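Local coordinates for protein formate dehydrogenase subunit beta (Desulfovibrio gigas, PDB 1H0H) that carries electrons through three [4Fe-4S] clusters as the electron-transfer subunit of a periplasmic enzyme that reversibly oxidises formate to carbon dioxide, at residues His25-Thr30 with His47-Val52; Pro41-Phe46 with Val124-Ala129; Leu51-Glu56 with Phe68-Arg73; Pro105-Leu110 with Ser131-Lys136. All coordinates share one frame; numbering follows the deposited sequence.

Interaction 1: His25-Thr30 with His47-Val52. With SF4 (iron/sulfur cluster), chain M.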
# COMPACT_ATOMS: atom_id res chain seq x y z
N HIS B 25 -3.17 19.54 21.30
CA HIS B 25 -3.68 20.01 22.58
C HIS B 25 -3.69 18.97 23.69
O HIS B 25 -4.00 19.30 24.84
CB HIS B 25 -5.09 20.58 22.40
CG HIS B 25 -5.15 21.72 21.44
ND1 HIS B 25 -5.12 21.54 20.06
CD2 HIS B 25 -5.22 23.05 21.65
CE1 HIS B 25 -5.22 22.73 19.48
NE2 HIS B 25 -5.25 23.66 20.42
N GLY B 26 -3.39 17.71 23.37
CA GLY B 26 -3.50 16.67 24.36
C GLY B 26 -4.93 16.31 24.74
O GLY B 26 -5.19 15.91 25.87
N ASN B 27 -5.86 16.41 23.79
CA ASN B 27 -7.25 16.12 24.12
C ASN B 27 -7.47 14.63 24.02
O ASN B 27 -6.99 13.99 23.09
CB ASN B 27 -8.22 16.85 23.17
CG ASN B 27 -8.20 18.37 23.33
OD1 ASN B 27 -7.86 18.90 24.38
ND2 ASN B 27 -8.60 19.07 22.27
N PRO B 28 -8.16 14.06 25.00
CA PRO B 28 -8.45 12.63 24.98
C PRO B 28 -9.52 12.28 23.95
O PRO B 28 -10.27 13.15 23.51
CB PRO B 28 -9.00 12.37 26.39
CG PRO B 28 -9.67 13.69 26.73
CD PRO B 28 -8.66 14.72 26.22
N ALA B 29 -9.58 11.00 23.60
CA ALA B 29 -10.67 10.48 22.79
C ALA B 29 -11.87 10.48 23.73
O ALA B 29 -11.69 10.45 24.96
CB ALA B 29 -10.36 9.03 22.35
N THR B 30 -13.08 10.52 23.17
CA THR B 30 -14.31 10.45 23.95
C THR B 30 -15.15 9.26 23.47
O THR B 30 -14.93 8.76 22.36
CB THR B 30 -15.08 11.73 23.84
OG1 THR B 30 -15.44 11.94 22.46
CG2 THR B 30 -14.21 12.92 24.25
N HIS B 47 -13.80 17.99 24.81
CA HIS B 47 -12.48 17.51 24.43
C HIS B 47 -12.25 17.46 22.93
O HIS B 47 -11.21 16.96 22.48
CB HIS B 47 -12.25 16.10 24.94
CG HIS B 47 -12.33 15.98 26.43
ND1 HIS B 47 -11.46 16.63 27.27
CD2 HIS B 47 -13.18 15.29 27.22
CE1 HIS B 47 -11.77 16.34 28.53
NE2 HIS B 47 -12.80 15.51 28.52
N THR B 48 -13.19 18.00 22.16
CA THR B 48 -13.15 17.87 20.71
C THR B 48 -13.49 19.20 20.07
O THR B 48 -14.65 19.57 19.99
CB THR B 48 -14.19 16.81 20.31
OG1 THR B 48 -13.98 15.60 21.05
CG2 THR B 48 -14.03 16.44 18.85
N TYR B 49 -12.47 19.91 19.61
CA TYR B 49 -12.63 21.24 19.09
C TYR B 49 -12.77 21.27 17.58
O TYR B 49 -13.19 22.26 17.02
CB TYR B 49 -11.40 22.07 19.40
CG TYR B 49 -10.88 22.09 20.82
CD1 TYR B 49 -11.68 21.77 21.92
CD2 TYR B 49 -9.57 22.48 21.05
CE1 TYR B 49 -11.19 21.84 23.21
CE2 TYR B 49 -9.07 22.54 22.32
CZ TYR B 49 -9.88 22.22 23.40
OH TYR B 49 -9.33 22.30 24.66
N LYS B 50 -12.33 20.20 16.93
CA LYS B 50 -12.31 20.14 15.47
C LYS B 50 -13.05 18.87 15.16
O LYS B 50 -12.70 17.80 15.67
CB LYS B 50 -10.86 20.13 14.97
CG LYS B 50 -10.69 20.17 13.44
CD LYS B 50 -11.26 21.48 12.82
CE LYS B 50 -10.70 21.72 11.44
NZ LYS B 50 -11.39 22.83 10.66
N LEU B 51 -14.12 19.00 14.39
CA LEU B 51 -14.95 17.86 14.10
C LEU B 51 -15.32 17.79 12.62
O LEU B 51 -15.98 18.68 12.09
CB LEU B 51 -16.23 17.94 14.94
CG LEU B 51 -17.10 16.71 14.79
CD1 LEU B 51 -16.44 15.50 15.41
CD2 LEU B 51 -18.48 16.97 15.40
N VAL B 52 -14.88 16.72 11.95
CA VAL B 52 -15.22 16.59 10.55
C VAL B 52 -16.63 16.02 10.39
O VAL B 52 -16.89 14.84 10.67
CB VAL B 52 -14.17 15.76 9.75
CG1 VAL B 52 -14.61 15.61 8.31
CG2 VAL B 52 -12.78 16.44 9.82
FE1 SF4 M . -5.94 24.74 16.48
FE2 SF4 M . -7.45 23.90 14.34
FE3 SF4 M . -8.62 25.34 16.40
FE4 SF4 M . -7.81 22.74 16.79
S1 SF4 M . -9.41 23.53 15.31
S2 SF4 M . -7.47 24.56 18.15
S3 SF4 M . -6.01 22.55 15.52
S4 SF4 M . -6.98 26.18 15.08
O HOH W 1 -9.86 18.67 19.48
O HOH W 2 -9.31 18.31 26.77
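In this ferredoxin-type [4Fe-4S] subunit, the loop that leaves helix 16-25 packs against the loop leading into strand 51-59, beside the cluster of chain M. Tyr49 meets two side chains of the 25-30 segment, one at its ring edge and one over a face. Its ring edge faces the imidazole of His25 in a T-shaped pair, with centroids 5.4 Å apart and planes at 76°; Tyr49 CE2 lies over the rim of the His25 ring. Over one face of Tyr49, and above its centre, sits the amide nitrogen of Asn27, the amide plane turned 74° from the ring. Both His25 and Asn27 set CG anti to the carbonyl carbon, beside the backbone N, so the two side chains run out toward Tyr49.

His25 is fixed in rotation by hydrogen bonds between ND1 and Cys21 O and between NE2 and Asp138 OD1, while its CE1 lies 3.2 Å from cluster sulfur S2. Farther along, Pro28 CG covers a face of the His47 ring in a CH-pi contact, 3.6 Å from the centroid, and Thr30 CG2 reaches the edge of that ring.

No direct polar bond joins the segments; two waters do that work. One accepts from Asn27 ND2 and from the backbone N of Tyr49 (2.9 Å from Tyr49 N). The other donates to Asn27 OD1 at 2.9 Å and lies in the plane of the His47 ring, 2.8 Å from His47 ND1.

Interaction 2: Pro41-Phe46 with Val124-Ala129; sequences PPDFNF and VPRKVA
The 43-46 backbone runs at 49° to that of 124-128 and comes closest where Phe46 CA lies 4.8 Å from Arg126 CA, so an irregular loop crosses the short strand 126-127 of a two-stranded antiparallel sheet in the [4Fe-4S] dicluster domain. Arg126 carries most of the contact. Its CG is anti to the carbonyl carbon and the chain bends at chi2 (-72°), which folds the guanidinium back along the loop. There NE donates to Phe44 O at 2.9 Å from above the carbonyl plane, and NH2 forms a salt bridge with Asp43 OD2 at 2.8 Å, the carboxylate being met from above its plane. NH1 turns back to Pro125 O, 2.7 Å away, so all three guanidinium nitrogens are engaged and the group's rotation is fixed. Asp123 adds a second carboxylate at NH2, and Arg53 pairs with the other oxygen of Asp43, an alternation of charges that probably keeps these groups ionised.

Phe44 CB lies over one guanidinium face, while its ring atom CE2 packs 3.7 Å from Val124 CG2, close to the cluster of chain N. At the other end a water accepts from Phe46 N and donates to Lys127 O. With Phe46 CG anti to the backbone N, the Phe46 and Val128 side chains run side by side, pointing the same way, and Val128 CB makes a CH-pi contact over the Phe46 ring face, 3.5 Å from the centroid.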
# COMPACT_ATOMS: atom_id res chain seq x y z
N PRO B 41 -16.65 11.92 16.74
CA PRO B 41 -17.91 11.97 17.50
C PRO B 41 -19.05 12.70 16.76
O PRO B 41 -18.85 13.36 15.74
CB PRO B 41 -17.55 12.74 18.77
CG PRO B 41 -16.06 12.88 18.79
CD PRO B 41 -15.58 12.70 17.39
N PRO B 42 -20.26 12.55 17.26
CA PRO B 42 -21.46 13.12 16.63
C PRO B 42 -21.49 14.63 16.66
O PRO B 42 -22.15 15.26 15.83
CB PRO B 42 -22.60 12.63 17.54
CG PRO B 42 -22.05 11.58 18.34
CD PRO B 42 -20.56 11.77 18.47
N ASP B 43 -20.79 15.21 17.62
CA ASP B 43 -20.89 16.65 17.82
C ASP B 43 -19.69 17.12 18.62
O ASP B 43 -18.93 16.32 19.17
CB ASP B 43 -22.21 16.95 18.57
CG ASP B 43 -22.58 18.45 18.59
OD1 ASP B 43 -22.20 19.22 17.66
OD2 ASP B 43 -23.31 18.94 19.49
N PHE B 44 -19.48 18.43 18.66
CA PHE B 44 -18.46 18.99 19.52
C PHE B 44 -18.67 18.56 20.96
O PHE B 44 -19.81 18.41 21.39
CB PHE B 44 -18.61 20.51 19.56
CG PHE B 44 -18.24 21.20 18.28
CD1 PHE B 44 -16.96 21.13 17.78
CD2 PHE B 44 -19.16 21.99 17.63
CE1 PHE B 44 -16.60 21.81 16.61
CE2 PHE B 44 -18.82 22.68 16.48
CZ PHE B 44 -17.50 22.59 15.97
N ASN B 45 -17.58 18.37 21.69
CA ASN B 45 -17.66 18.17 23.15
C ASN B 45 -16.48 18.90 23.79
O ASN B 45 -15.64 19.48 23.06
CB ASN B 45 -17.77 16.69 23.56
CG ASN B 45 -16.62 15.85 23.05
OD1 ASN B 45 -15.46 16.16 23.29
ND2 ASN B 45 -16.94 14.74 22.36
N PHE B 46 -16.42 18.92 25.12
CA PHE B 46 -15.34 19.60 25.84
C PHE B 46 -13.94 19.21 25.35
O PHE B 46 -12.99 19.99 25.45
CB PHE B 46 -15.45 19.35 27.37
CG PHE B 46 -14.45 20.09 28.21
CD1 PHE B 46 -14.63 21.44 28.53
CD2 PHE B 46 -13.32 19.45 28.69
CE1 PHE B 46 -13.71 22.11 29.31
CE2 PHE B 46 -12.38 20.11 29.46
CZ PHE B 46 -12.57 21.46 29.76
N VAL B 124 -21.06 26.09 19.15
CA VAL B 124 -19.72 25.56 19.30
C VAL B 124 -19.19 25.21 20.72
O VAL B 124 -18.67 24.10 20.88
CB VAL B 124 -18.70 26.45 18.53
CG1 VAL B 124 -17.25 26.06 18.85
CG2 VAL B 124 -18.96 26.37 17.03
N PRO B 125 -19.32 26.09 21.71
CA PRO B 125 -18.70 25.86 23.04
C PRO B 125 -19.26 24.66 23.80
O PRO B 125 -20.45 24.40 23.73
CB PRO B 125 -19.06 27.11 23.84
CG PRO B 125 -19.78 28.03 22.95
CD PRO B 125 -20.05 27.37 21.66
N ARG B 126 -18.41 23.99 24.57
CA ARG B 126 -18.88 22.80 25.30
C ARG B 126 -18.36 22.75 26.74
O ARG B 126 -17.25 23.16 27.01
CB ARG B 126 -18.49 21.53 24.54
CG ARG B 126 -19.19 21.37 23.22
CD ARG B 126 -20.65 21.02 23.35
NE ARG B 126 -21.33 20.83 22.08
CZ ARG B 126 -21.95 21.80 21.42
NH1 ARG B 126 -21.96 23.05 21.88
NH2 ARG B 126 -22.54 21.51 20.28
N LYS B 127 -19.19 22.26 27.64
CA LYS B 127 -18.88 22.19 29.05
C LYS B 127 -18.40 20.79 29.44
O LYS B 127 -18.96 19.80 29.02
CB LYS B 127 -20.15 22.47 29.85
CG LYS B 127 -19.92 22.71 31.34
CD LYS B 127 -21.27 22.78 32.11
CE LYS B 127 -21.91 21.39 32.31
NZ LYS B 127 -21.31 20.58 33.43
N VAL B 128 -17.38 20.73 30.31
CA VAL B 128 -16.93 19.45 30.84
C VAL B 128 -18.00 18.97 31.83
O VAL B 128 -18.71 19.77 32.45
CB VAL B 128 -15.59 19.62 31.58
CG1 VAL B 128 -15.83 20.35 32.91
CG2 VAL B 128 -14.90 18.27 31.80
N ALA B 129 -18.13 17.66 32.01
CA ALA B 129 -19.20 17.15 32.87
C ALA B 129 -19.17 17.65 34.31
O ALA B 129 -20.20 18.05 34.86
CB ALA B 129 -19.18 15.61 32.87
O HOH W 3 -18.68 18.06 26.59

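Interaction 3: Leu51-Glu56 with Phe68-Arg73; sequences LVRMHE and FPDQCR. With SF4 (iron/sulfur cluster), chain N; SF4 (iron/sulfur cluster), chain M.
Arg53 and Asp70 lean toward each other diagonally across two antiparallel strands, on the sheet face they share with Leu51 and Phe68. Arg53 leaves its backbone with CG anti to the carbonyl carbon and stays extended to NE, which brings NE 2.8 Å from Asp70 OD2 in a nearly straight bond (164°). OD2 uses its anti lone pair, the one away from the other oxygen, and lies almost in the guanidinium plane, while the carboxylate itself is turned 62° from that plane; NH2 adds a weak bond to the same OD2. Leu51 CD2 sits over the rim of one guanidinium face.

Asp70 OD1 turns the opposite way, making a salt bridge with Arg73 NH1 at 2.9 Å through a weak hydrogen bond. The carboxylate therefore stands between two arginines in a buried network, which would be expected to keep it ionised; Asp43 pairs with Arg53 NH2 from beyond.

The backbone ladder alternates as in an antiparallel pair, with Pro69 also at the centre of an inverse gamma turn. Leu51 and Asp70 form one hydrogen-bonded pair, Arg53 and Phe68 the next (Arg53 N to Phe68 O 2.8 Å), and between them Val52 and Pro69 make a non-hydrogen-bonded pair whose side chains touch on the other face, Val52 CG2 to Pro69 CB 4.2 Å. Just past the strand, Cys72 SG binds FE2 of the chain N cluster at 2.3 Å. The arrangement is a beta hairpin, strands 51-59 and 62-70, that delivers a cysteine ligand to a ferredoxin-type [4Fe-4S] site.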
# COMPACT_ATOMS: atom_id res chain seq x y z
N LEU B 51 -14.12 19.00 14.39
CA LEU B 51 -14.95 17.86 14.10
C LEU B 51 -15.32 17.79 12.62
O LEU B 51 -15.98 18.68 12.09
CB LEU B 51 -16.23 17.94 14.94
CG LEU B 51 -17.10 16.71 14.79
CD1 LEU B 51 -16.44 15.50 15.41
CD2 LEU B 51 -18.48 16.97 15.40
N VAL B 52 -14.88 16.72 11.95
CA VAL B 52 -15.22 16.59 10.55
C VAL B 52 -16.63 16.02 10.39
O VAL B 52 -16.89 14.84 10.67
CB VAL B 52 -14.17 15.76 9.75
CG1 VAL B 52 -14.61 15.61 8.31
CG2 VAL B 52 -12.78 16.44 9.82
N ARG B 53 -17.54 16.89 9.99
CA ARG B 53 -18.92 16.49 9.82
C ARG B 53 -19.07 15.93 8.43
O ARG B 53 -18.39 16.37 7.51
CB ARG B 53 -19.82 17.69 10.05
CG ARG B 53 -19.83 18.20 11.48
CD ARG B 53 -20.76 19.38 11.68
NE ARG B 53 -20.62 20.02 12.99
CZ ARG B 53 -21.11 19.53 14.11
NH1 ARG B 53 -21.77 18.37 14.11
NH2 ARG B 53 -20.96 20.19 15.24
N MET B 54 -19.92 14.92 8.28
CA MET B 54 -20.03 14.23 7.00
C MET B 54 -21.49 13.94 6.73
O MET B 54 -22.17 13.30 7.56
CB MET B 54 -19.21 12.92 7.01
CG MET B 54 -17.72 13.07 7.40
SD MET B 54 -16.89 11.47 7.81
CE MET B 54 -16.73 10.70 6.17
N HIS B 55 -21.99 14.39 5.58
CA HIS B 55 -23.41 14.20 5.24
C HIS B 55 -23.65 13.81 3.80
O HIS B 55 -23.27 14.52 2.85
CB HIS B 55 -24.23 15.45 5.56
CG HIS B 55 -24.38 15.71 7.03
ND1 HIS B 55 -23.80 16.80 7.65
CD2 HIS B 55 -25.01 15.01 8.00
CE1 HIS B 55 -24.08 16.77 8.94
NE2 HIS B 55 -24.82 15.70 9.18
N GLU B 56 -24.30 12.67 3.62
CA GLU B 56 -24.66 12.23 2.30
C GLU B 56 -25.77 13.14 1.81
O GLU B 56 -26.67 13.48 2.58
CB GLU B 56 -25.15 10.79 2.33
CG GLU B 56 -24.02 9.81 2.47
CD GLU B 56 -24.45 8.41 2.18
OE1 GLU B 56 -25.56 8.17 1.64
OE2 GLU B 56 -23.66 7.53 2.50
N PHE B 68 -17.59 18.97 6.26
CA PHE B 68 -17.49 20.25 6.95
C PHE B 68 -16.62 20.08 8.20
O PHE B 68 -17.08 19.54 9.21
CB PHE B 68 -18.91 20.69 7.35
CG PHE B 68 -19.05 22.14 7.64
CD1 PHE B 68 -19.27 23.05 6.60
CD2 PHE B 68 -19.02 22.61 8.93
CE1 PHE B 68 -19.43 24.44 6.87
CE2 PHE B 68 -19.16 23.97 9.20
CZ PHE B 68 -19.37 24.88 8.17
N PRO B 69 -15.37 20.51 8.15
CA PRO B 69 -14.44 20.37 9.29
C PRO B 69 -14.68 21.52 10.28
O PRO B 69 -13.97 22.52 10.29
CB PRO B 69 -13.06 20.51 8.65
CG PRO B 69 -13.25 21.10 7.33
CD PRO B 69 -14.74 21.13 6.98
N ASP B 70 -15.67 21.30 11.14
CA ASP B 70 -16.22 22.30 12.03
C ASP B 70 -15.28 22.66 13.18
O ASP B 70 -14.52 21.83 13.66
CB ASP B 70 -17.56 21.77 12.53
CG ASP B 70 -18.50 22.84 12.92
OD1 ASP B 70 -18.12 24.04 12.88
OD2 ASP B 70 -19.65 22.58 13.32
N GLN B 71 -15.31 23.93 13.57
CA GLN B 71 -14.55 24.46 14.68
C GLN B 71 -15.13 25.86 14.95
O GLN B 71 -15.88 26.39 14.14
CB GLN B 71 -13.06 24.59 14.33
CG GLN B 71 -12.83 25.58 13.21
CD GLN B 71 -11.35 25.82 12.83
OE1 GLN B 71 -10.87 25.30 11.83
NE2 GLN B 71 -10.66 26.64 13.62
N CYS B 72 -14.74 26.45 16.08
CA CYS B 72 -15.15 27.81 16.42
C CYS B 72 -14.85 28.76 15.26
O CYS B 72 -13.82 28.63 14.60
CB CYS B 72 -14.38 28.28 17.64
SG CYS B 72 -14.55 30.03 17.99
N ARG B 73 -15.72 29.74 15.02
CA ARG B 73 -15.53 30.66 13.90
C ARG B 73 -14.65 31.86 14.25
O ARG B 73 -14.36 32.66 13.39
CB ARG B 73 -16.87 31.21 13.44
CG ARG B 73 -17.88 30.14 13.11
CD ARG B 73 -17.52 29.23 11.91
NE ARG B 73 -18.72 28.52 11.48
CZ ARG B 73 -19.17 27.41 12.05
NH1 ARG B 73 -18.52 26.86 13.09
NH2 ARG B 73 -20.28 26.85 11.58
FE1 SF4 N . -19.44 30.64 19.01
FE2 SF4 N . -16.71 30.59 18.61
FE3 SF4 N . -18.30 32.79 17.70
FE4 SF4 N . -17.91 32.38 20.41
S1 SF4 N . -16.27 32.99 18.81
S2 SF4 N . -19.84 32.84 19.48
S3 SF4 N . -17.84 30.02 20.51
S4 SF4 N . -18.35 30.53 16.94
FE1 SF4 M . -5.94 24.74 16.48
FE2 SF4 M . -7.45 23.90 14.34
FE3 SF4 M . -8.62 25.34 16.40
FE4 SF4 M . -7.81 22.74 16.79
S1 SF4 M . -9.41 23.53 15.31
S2 SF4 M . -7.47 24.56 18.15
S3 SF4 M . -6.01 22.55 15.52
S4 SF4 M . -6.98 26.18 15.08

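Interaction 4: Pro105-Leu110 with Ser131-Lys136; sequences PKTKDL and SNQMAK. With SF4 (iron/sulfur cluster), chain N.
A threonine side chain takes the place of a backbone carbonyl here: Thr107 OG1 accepts the N-H of Met134 at 3.0 Å, almost perfectly straight at 177°. Thr107 belongs to the 3-10 turn 105-109, and its OG1 sits between backbone N and carbonyl carbon (chi1 47°), where it also hydrogen-bonds Thr104 O. Strand 134-135 is thus pinned at its start.

The second direct bond is made by Asn132, whose ND2 donates a hydrogen bond to Leu110 O at 2.8 Å, nearly along the C=O axis and in the amide plane. A water also bridges the segments, donating to Lys108 O and accepting from Asn132 N at 3.0 Å. Ser131 OG accepts from Gln133 N in an ST turn and rests near the aliphatic chain of Lys108, its closest approach being Lys108 CG. Gln133, extended beyond CG, runs alongside Pro105.

Met134, bent at chi3 (-65°), swings its methyl onto Leu110, with Met134 CE 3.8 Å from Leu110 CD1; residues of helix 113-119 also pack on it. Two direct hydrogen bonds, each between a side chain and a backbone group, and an apolar methyl contact fix the 3-10 turn against the segment leading to Lys136 beside the chain N cluster.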
# COMPACT_ATOMS: atom_id res chain seq x y z
N PRO B 105 -9.86 28.48 31.56
CA PRO B 105 -10.41 27.74 32.70
C PRO B 105 -11.24 28.63 33.62
O PRO B 105 -12.06 28.09 34.38
CB PRO B 105 -9.17 27.25 33.43
CG PRO B 105 -8.14 27.14 32.33
CD PRO B 105 -8.39 28.39 31.49
N LYS B 106 -11.03 29.94 33.59
CA LYS B 106 -11.83 30.84 34.40
C LYS B 106 -13.32 30.66 34.11
O LYS B 106 -14.16 31.11 34.89
CB LYS B 106 -11.42 32.31 34.21
CG LYS B 106 -10.07 32.68 34.81
CD LYS B 106 -10.22 33.47 36.09
CE LYS B 106 -9.33 34.74 36.07
NZ LYS B 106 -8.06 34.56 35.30
N THR B 107 -13.66 30.02 33.00
CA THR B 107 -15.06 29.74 32.73
C THR B 107 -15.69 28.89 33.82
O THR B 107 -16.91 28.92 33.99
CB THR B 107 -15.28 29.05 31.37
OG1 THR B 107 -14.36 27.97 31.21
CG2 THR B 107 -14.99 30.00 30.24
N LYS B 108 -14.88 28.14 34.54
CA LYS B 108 -15.38 27.30 35.63
C LYS B 108 -16.19 28.09 36.68
O LYS B 108 -17.11 27.55 37.31
CB LYS B 108 -14.19 26.61 36.32
CG LYS B 108 -14.57 25.49 37.27
CD LYS B 108 -13.34 24.78 37.85
CE LYS B 108 -13.71 24.05 39.14
NZ LYS B 108 -13.17 22.66 39.18
N ASP B 109 -15.83 29.36 36.86
CA ASP B 109 -16.47 30.22 37.86
C ASP B 109 -17.69 30.96 37.34
O ASP B 109 -18.27 31.76 38.08
CB ASP B 109 -15.52 31.31 38.38
CG ASP B 109 -14.24 30.76 38.97
OD1 ASP B 109 -14.26 29.63 39.50
OD2 ASP B 109 -13.18 31.42 38.94
N LEU B 110 -18.04 30.79 36.08
CA LEU B 110 -19.25 31.41 35.57
C LEU B 110 -20.46 30.77 36.25
O LEU B 110 -20.57 29.55 36.34
CB LEU B 110 -19.34 31.25 34.06
CG LEU B 110 -18.28 32.01 33.27
CD1 LEU B 110 -18.33 31.62 31.79
CD2 LEU B 110 -18.49 33.50 33.46
N SER B 131 -18.06 20.26 36.01
CA SER B 131 -18.09 21.65 36.44
C SER B 131 -18.60 22.51 35.31
O SER B 131 -19.06 21.99 34.28
CB SER B 131 -16.69 22.12 36.84
OG SER B 131 -15.91 22.42 35.70
N ASN B 132 -18.54 23.83 35.50
CA ASN B 132 -18.98 24.77 34.48
C ASN B 132 -17.89 25.14 33.50
O ASN B 132 -18.10 25.98 32.63
CB ASN B 132 -19.53 26.04 35.10
CG ASN B 132 -20.89 25.86 35.69
OD1 ASN B 132 -21.43 24.76 35.66
ND2 ASN B 132 -21.45 26.94 36.25
N GLN B 133 -16.72 24.53 33.64
CA GLN B 133 -15.64 24.85 32.72
C GLN B 133 -16.00 24.50 31.30
O GLN B 133 -16.52 23.41 31.04
CB GLN B 133 -14.35 24.11 33.09
CG GLN B 133 -13.14 24.72 32.43
CD GLN B 133 -11.85 24.16 32.99
OE1 GLN B 133 -11.78 23.81 34.17
NE2 GLN B 133 -10.81 24.11 32.16
N MET B 134 -15.67 25.40 30.38
CA MET B 134 -15.94 25.22 28.96
C MET B 134 -14.69 25.35 28.10
O MET B 134 -13.76 26.06 28.45
CB MET B 134 -17.00 26.22 28.51
CG MET B 134 -18.41 25.96 29.09
SD MET B 134 -19.59 27.24 28.62
CE MET B 134 -18.86 28.65 29.46
N ALA B 135 -14.65 24.66 26.96
CA ALA B 135 -13.51 24.76 26.06
C ALA B 135 -13.97 24.61 24.63
O ALA B 135 -15.10 24.21 24.38
CB ALA B 135 -12.43 23.71 26.42
N LYS B 136 -13.09 24.97 23.70
CA LYS B 136 -13.35 24.96 22.26
C LYS B 136 -12.01 25.30 21.61
O LYS B 136 -11.00 25.47 22.30
CB LYS B 136 -14.39 26.04 21.90
CG LYS B 136 -13.90 27.45 22.17
CD LYS B 136 -14.82 28.54 21.57
CE LYS B 136 -14.13 29.93 21.55
NZ LYS B 136 -12.89 29.91 20.64
FE1 SF4 N . -19.44 30.64 19.01
FE2 SF4 N . -16.71 30.59 18.61
FE3 SF4 N . -18.30 32.79 17.70
FE4 SF4 N . -17.91 32.38 20.41
S1 SF4 N . -16.27 32.99 18.81
S2 SF4 N . -19.84 32.84 19.48
S3 SF4 N . -17.84 30.02 20.51
S4 SF4 N . -18.35 30.53 16.94
O HOH W 4 -17.89 25.23 38.07

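Overall arrangement
Strand 51-59 ties interaction 1 to interaction 3, which share Leu51 and Val52; Lys50 NZ of the first reaches Pro69 O at 2.6 Å and Gln71 OE1 at 2.8 Å in the second, beside the cluster of chain M. Interaction 2 joins interaction 3 through the salt bridge Asp43 OD1 to Arg53 NH2, 2.9 Å. Strands 126-127 and 134-135 pair between interactions 2 and 4, with Arg126 O 3.0 Å from Ala135 N. Although the centres of interactions 3 and 4 are about 24 Å apart, both reach the chain N cluster, where Cys72 SG lies 3.1 Å from Lys136 NZ. Tyr49 packs on Lys136, bringing interaction 1 against interaction 4 between the two clusters.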